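Local coordinates for protein AA9 family lytic polysaccharide monooxygenase B (Heterobasidion irregulare TC 32-1, PDB 5NNS) that cleaves cellulose and related polysaccharides oxidatively, using a single active-site copper ion and yielding products oxidised at C1, at residues Tyr7-Thr12 / Ala171-Thr176; Pro84-Met89 / Gly193-Ser198. All blocks are in the same frame, centred on the assembly; numbering follows the deposited sequence.

Contact 1 (Tyr7-Thr12 / Ala171-Thr176); sequences YSLAGT and AQLIVT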
loop_
_atom_site.group_PDB
_atom_site.type_symbol
_atom_site.label_atom_id
_atom_site.label_comp_id
_atom_site.label_asym_id
_atom_site.label_seq_id
_atom_site.Cartn_x
_atom_site.Cartn_y
_atom_site.Cartn_z
ATOM N N TYR A 7 -5.361 11.454 -2.696
ATOM C CA TYR A 7 -6.366 10.429 -2.975
ATOM C C TYR A 7 -7.619 11.028 -3.605
ATOM O O TYR A 7 -7.905 12.219 -3.439
ATOM C CB TYR A 7 -6.778 9.705 -1.689
ATOM C CG TYR A 7 -5.647 9.034 -0.947
ATOM C CD1 TYR A 7 -4.887 9.740 -0.020
ATOM C CD2 TYR A 7 -5.345 7.688 -1.157
ATOM C CE1 TYR A 7 -3.845 9.132 0.669
ATOM C CE2 TYR A 7 -4.309 7.071 -0.470
ATOM C CZ TYR A 7 -3.561 7.799 0.437
ATOM O OH TYR A 7 -2.536 7.209 1.123
ATOM N N SER A 8 -8.336 10.186 -4.349
ATOM C CA SER A 8 -9.743 10.405 -4.679
ATOM C C SER A 8 -10.474 9.160 -4.201
ATOM O O SER A 8 -10.234 8.065 -4.712
ATOM C CB SER A 8 -9.951 10.629 -6.179
ATOM O OG SER A 8 -11.326 10.797 -6.496
ATOM N N LEU A 9 -11.332 9.333 -3.196
ATOM C CA LEU A 9 -12.025 8.234 -2.532
ATOM C C LEU A 9 -13.532 8.475 -2.630
ATOM O O LEU A 9 -14.056 9.433 -2.048
ATOM C CB LEU A 9 -11.590 8.127 -1.062
ATOM C CG LEU A 9 -10.082 8.146 -0.776
ATOM C CD1 LEU A 9 -9.827 8.296 0.714
ATOM C CD2 LEU A 9 -9.383 6.901 -1.311
ATOM N N ALA A 10 -14.210 7.610 -3.389
ATOM C CA ALA A 10 -15.655 7.692 -3.602
ATOM C C ALA A 10 -16.087 9.108 -4.015
ATOM O O ALA A 10 -16.994 9.697 -3.417
ATOM C CB ALA A 10 -16.383 7.226 -2.352
ATOM N N GLY A 11 -15.391 9.651 -5.018
ATOM C CA GLY A 11 -15.737 10.932 -5.628
ATOM C C GLY A 11 -15.199 12.203 -4.986
ATOM O O GLY A 11 -15.482 13.292 -5.480
ATOM N N THR A 12 -14.424 12.083 -3.907
ATOM C CA THR A 12 -13.947 13.252 -3.148
ATOM C C THR A 12 -12.427 13.265 -3.063
ATOM O O THR A 12 -11.814 12.255 -2.724
ATOM C CB THR A 12 -14.518 13.256 -1.715
ATOM O OG1 THR A 12 -15.948 13.235 -1.771
ATOM C CG2 THR A 12 -14.053 14.491 -0.928
ATOM N N ALA A 171 -3.645 5.574 4.661
ATOM C CA ALA A 171 -4.730 6.546 4.807
ATOM C C ALA A 171 -5.777 5.984 5.762
ATOM O O ALA A 171 -6.052 4.785 5.734
ATOM C CB ALA A 171 -5.353 6.838 3.455
ATOM N N GLN A 172 -6.353 6.844 6.605
ATOM C CA GLN A 172 -7.407 6.428 7.542
ATOM C C GLN A 172 -8.780 6.514 6.879
ATOM O O GLN A 172 -9.112 7.528 6.267
ATOM C CB GLN A 172 -7.379 7.276 8.821
ATOM C CG GLN A 172 -6.114 7.080 9.643
ATOM C CD GLN A 172 -6.149 7.712 11.029
ATOM O OE1 GLN A 172 -5.139 7.733 11.722
ATOM N NE2 GLN A 172 -7.306 8.214 11.442
ATOM N N LEU A 173 -9.563 5.442 6.992
ATOM C CA LEU A 173 -10.932 5.413 6.483
ATOM C C LEU A 173 -11.930 5.101 7.593
ATOM O O LEU A 173 -11.588 4.465 8.592
ATOM C CB LEU A 173 -11.094 4.354 5.392
ATOM C CG LEU A 173 -10.145 4.347 4.198
ATOM C CD1 LEU A 173 -10.477 3.156 3.313
ATOM C CD2 LEU A 173 -10.223 5.650 3.420
ATOM N N ILE A 174 -13.161 5.566 7.404
ATOM C CA ILE A 174 -14.322 5.063 8.122
ATOM C C ILE A 174 -15.173 4.355 7.070
ATOM O O ILE A 174 -15.718 4.997 6.175
ATOM C CB ILE A 174 -15.111 6.195 8.822
ATOM C CG1 ILE A 174 -14.217 6.910 9.847
ATOM C CG2 ILE A 174 -16.346 5.630 9.520
ATOM C CD1 ILE A 174 -14.786 8.207 10.394
ATOM N N VAL A 175 -15.253 3.027 7.162
ATOM C CA VAL A 175 -16.008 2.219 6.211
ATOM C C VAL A 175 -17.429 2.049 6.734
ATOM O O VAL A 175 -17.624 1.587 7.856
ATOM C CB VAL A 175 -15.331 0.849 5.971
ATOM C CG1 VAL A 175 -16.182 -0.048 5.081
ATOM C CG2 VAL A 175 -13.954 1.053 5.350
ATOM N N THR A 176 -18.408 2.433 5.916
ATOM C CA THR A 176 -19.827 2.359 6.275
ATOM C C THR A 176 -20.526 1.321 5.402
ATOM O O THR A 176 -19.985 0.897 4.383
ATOM C CB THR A 176 -20.519 3.725 6.090
ATOM O OG1 THR A 176 -20.538 4.079 4.699
ATOM C CG2 THR A 176 -19.796 4.814 6.883
#
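The methyl group of Ala-171 sits over one face of the Tyr-7 ring, off toward its phenol end. Ala-171 CB lies 4.1 Å from the ring centroid, in a direction 29° from the ring normal, a CH-pi contact; its nearest ring atom is Tyr-7 CZ at 3.6 Å. The hydroxyl oxygen is almost as near, with Tyr-7 OH 3.7 Å from Ala-171 CB, but its polar partner is elsewhere: it is hydrogen-bonded to NE2 of Gln-30, which probably holds the phenol end in place. Two residues further along each strand, Leu-9 and Leu-173 meet through one branch apiece, Leu-9 CD1 to Leu-173 CD2 at 3.8 Å, their side chains crossing at a slant. No hydrogen bond joins the two segments. They belong to the two different sheets of the beta-sandwich core of AA9 enzymes, strand 4-9 in one and strand 165-176 in the other, and the contact is side-chain packing in the interior between them. Leu-173 sets off from its backbone at an angle to the partner strand; with CG anti to the carbonyl carbon (chi1 -53°), it extends CD2 toward Leu-9. Ala-63, on the edge strand 63-66, touches both leucines. Beyond Leu-9 the first strand leaves the interface through a type I' turn whose closing bond runs from Thr-12 N to Leu-9 O, 3.3 Å; Leu-9 N returns a bond to Thr-12 O.

Contact 2 (Pro84-Met89 / Gly193-Ser198); sequences PVMVYM and GAYSMS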
loop_
_atom_site.group_PDB
_atom_site.type_symbol
_atom_site.label_atom_id
_atom_site.label_comp_id
_atom_site.label_asym_id
_atom_site.label_seq_id
_atom_site.Cartn_x
_atom_site.Cartn_y
_atom_site.Cartn_z
ATOM N N PRO A 84 5.695 -5.204 -8.374
ATOM C CA PRO A 84 4.255 -5.242 -8.159
ATOM C C PRO A 84 3.706 -3.994 -7.481
ATOM O O PRO A 84 4.453 -3.259 -6.837
ATOM C CB PRO A 84 4.078 -6.448 -7.230
ATOM C CG PRO A 84 5.338 -6.484 -6.444
ATOM C CD PRO A 84 6.400 -6.104 -7.437
ATOM N N VAL A 85 2.400 -3.776 -7.653
ATOM C CA VAL A 85 1.619 -2.828 -6.852
ATOM C C VAL A 85 0.729 -3.655 -5.941
ATOM O O VAL A 85 0.157 -4.644 -6.389
ATOM C CB VAL A 85 0.703 -1.942 -7.728
ATOM C CG1 VAL A 85 -0.101 -0.973 -6.863
ATOM C CG2 VAL A 85 1.516 -1.204 -8.792
ATOM N N MET A 86 0.608 -3.249 -4.678
ATOM C CA MET A 86 -0.242 -3.953 -3.714
ATOM C C MET A 86 -1.063 -2.956 -2.927
ATOM O O MET A 86 -0.561 -1.892 -2.544
ATOM C CB MET A 86 0.611 -4.792 -2.758
ATOM C CG MET A 86 1.326 -5.948 -3.438
ATOM S SD MET A 86 2.567 -6.684 -2.365
ATOM C CE MET A 86 3.882 -5.468 -2.512
ATOM N N VAL A 87 -2.325 -3.302 -2.692
ATOM C CA VAL A 87 -3.217 -2.503 -1.861
ATOM C C VAL A 87 -3.692 -3.376 -0.703
ATOM O O VAL A 87 -4.246 -4.452 -0.912
ATOM C CB VAL A 87 -4.393 -1.932 -2.674
ATOM C CG1 VAL A 87 -5.187 -0.928 -1.844
ATOM C CG2 VAL A 87 -3.872 -1.275 -3.950
ATOM N N TYR A 88 -3.419 -2.917 0.517
ATOM C CA TYR A 88 -3.796 -3.611 1.743
ATOM C C TYR A 88 -4.819 -2.781 2.508
ATOM O O TYR A 88 -4.916 -1.556 2.328
ATOM C CB TYR A 88 -2.582 -3.799 2.663
ATOM C CG TYR A 88 -1.577 -4.865 2.280
ATOM C CD1 TYR A 88 -0.612 -4.629 1.298
ATOM C CD2 TYR A 88 -1.549 -6.101 2.939
ATOM C CE1 TYR A 88 0.330 -5.595 0.966
ATOM C CE2 TYR A 88 -0.607 -7.073 2.613
ATOM C CZ TYR A 88 0.329 -6.814 1.628
ATOM O OH TYR A 88 1.263 -7.771 1.300
ATOM N N MET A 89 -5.561 -3.456 3.381
ATOM C CA MET A 89 -6.315 -2.790 4.434
ATOM C C MET A 89 -6.136 -3.510 5.768
ATOM O O MET A 89 -5.722 -4.670 5.817
ATOM C CB MET A 89 -7.796 -2.735 4.087
ATOM C CG MET A 89 -8.147 -1.888 2.879
ATOM S SD MET A 89 -9.908 -2.081 2.550
ATOM C CE MET A 89 -10.600 -1.011 3.809
ATOM N N GLY A 193 6.517 -8.717 9.261
ATOM C CA GLY A 193 6.115 -10.100 9.518
ATOM C C GLY A 193 5.769 -10.821 8.230
ATOM O O GLY A 193 6.144 -11.978 8.044
ATOM N N ALA A 194 5.055 -10.127 7.343
ATOM C CA ALA A 194 4.591 -10.694 6.067
ATOM C C ALA A 194 5.711 -10.997 5.085
ATOM O O ALA A 194 5.609 -11.953 4.316
ATOM C CB ALA A 194 3.597 -9.745 5.407
ATOM N N TYR A 195 6.752 -10.156 5.097
ATOM C CA TYR A 195 7.831 -10.205 4.112
ATOM C C TYR A 195 9.140 -10.627 4.757
ATOM O O TYR A 195 9.356 -10.396 5.944
ATOM C CB TYR A 195 8.040 -8.823 3.473
ATOM C CG TYR A 195 6.818 -8.192 2.813
ATOM C CD1 TYR A 195 5.924 -8.947 2.047
ATOM C CD2 TYR A 195 6.580 -6.817 2.920
ATOM C CE1 TYR A 195 4.821 -8.350 1.441
ATOM C CE2 TYR A 195 5.482 -6.218 2.312
ATOM C CZ TYR A 195 4.606 -6.985 1.574
ATOM O OH TYR A 195 3.511 -6.389 0.977
ATOM N N SER A 196 10.016 -11.236 3.964
ATOM C CA SER A 196 11.403 -11.466 4.368
ATOM C C SER A 196 12.295 -11.661 3.153
ATOM O O SER A 196 11.812 -11.867 2.038
ATOM C CB SER A 196 11.526 -12.676 5.303
ATOM O OG SER A 196 11.455 -13.903 4.599
ATOM N N MET A 197 13.604 -11.635 3.396
ATOM C CA MET A 197 14.600 -11.859 2.345
ATOM C C MET A 197 14.691 -13.301 1.823
ATOM O O MET A 197 15.487 -13.562 0.927
ATOM C CB MET A 197 15.979 -11.365 2.808
ATOM C CG MET A 197 16.068 -9.849 2.990
ATOM S SD MET A 197 15.840 -8.888 1.475
ATOM C CE MET A 197 17.431 -9.130 0.678
ATOM N N SER A 198 13.904 -14.236 2.365
ATOM C CA SER A 198 13.765 -15.574 1.762
ATOM C C SER A 198 12.598 -15.684 0.759
ATOM O O SER A 198 12.471 -16.699 0.064
ATOM C CB SER A 198 13.668 -16.653 2.852
ATOM O OG SER A 198 12.644 -16.369 3.777
#
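Tyr-195 reaches out of its loop to meet Tyr-88 and Met-86, which come from strand 85-91 in the opposite direction. From CB, with CG anti to the carbonyl carbon (chi1 -56°), the ring heads for the strand. One face of it carries Ala-194 CB, 4.2 Å above the plane and displaced toward the rim, and Phe-166 also meets the ring, the two planes about 20° apart. Further out, CE1 and CZ approach the other phenol: Tyr-195 CZ is 3.4 Å from Tyr-88 OH. The tip does most of the work. Tyr-195 OH takes a weak hydrogen bond from Tyr-88 OH at 2.7 Å, and the same oxygen lies 3.3 Å from Tyr-88 CZ. From Met-86 it meets both SD, at 3.5 Å, and CE, at 3.6 Å; the bend at the end of the methionine chain (chi3 -77°) turns that methyl toward the phenol. The stronger polar partner of Tyr-195 OH is OE1 of Glu-154, on the neighbouring strand 147-157. In this way a loop that follows strand 165-176 is pinned to the outside of one sheet of the AA9 sandwich. A phenylalanine in place of Tyr-88 would probably leave Tyr-195 OH without the hydroxyl that meets it from the strand, and open a small gap against CE1 and CZ of that ring. With a carboxylate and two phenol oxygens linked in sequence within a buried setting, the outer link a weak one, the negative charge of Glu-154 is probably eased by the Tyr-195 hydroxyl, whose dipole may be slightly reinforced by Tyr-88.

In the fold
From the N terminus, segment 7-12, at the end of strand 4-9, supplies one side of contact 1, and 158 residues separate it from its mate, 171-176. Within that long loop the chain lays down strand 85-91, the first half of contact 2. The second half, 193-198, follows strand 165-176, so the two closures cross instead of nesting. Contact 1 joins the two sheets face to face, while contact 2 ties the later loop to the larger sheet. That sheet holds both 171-176 and 84-89, and although the contact centres are about 22 Å apart, they touch through Met-89 CE, which packs 4.2 Å from Leu-173 CD1 and is equally near Val-175 CG2.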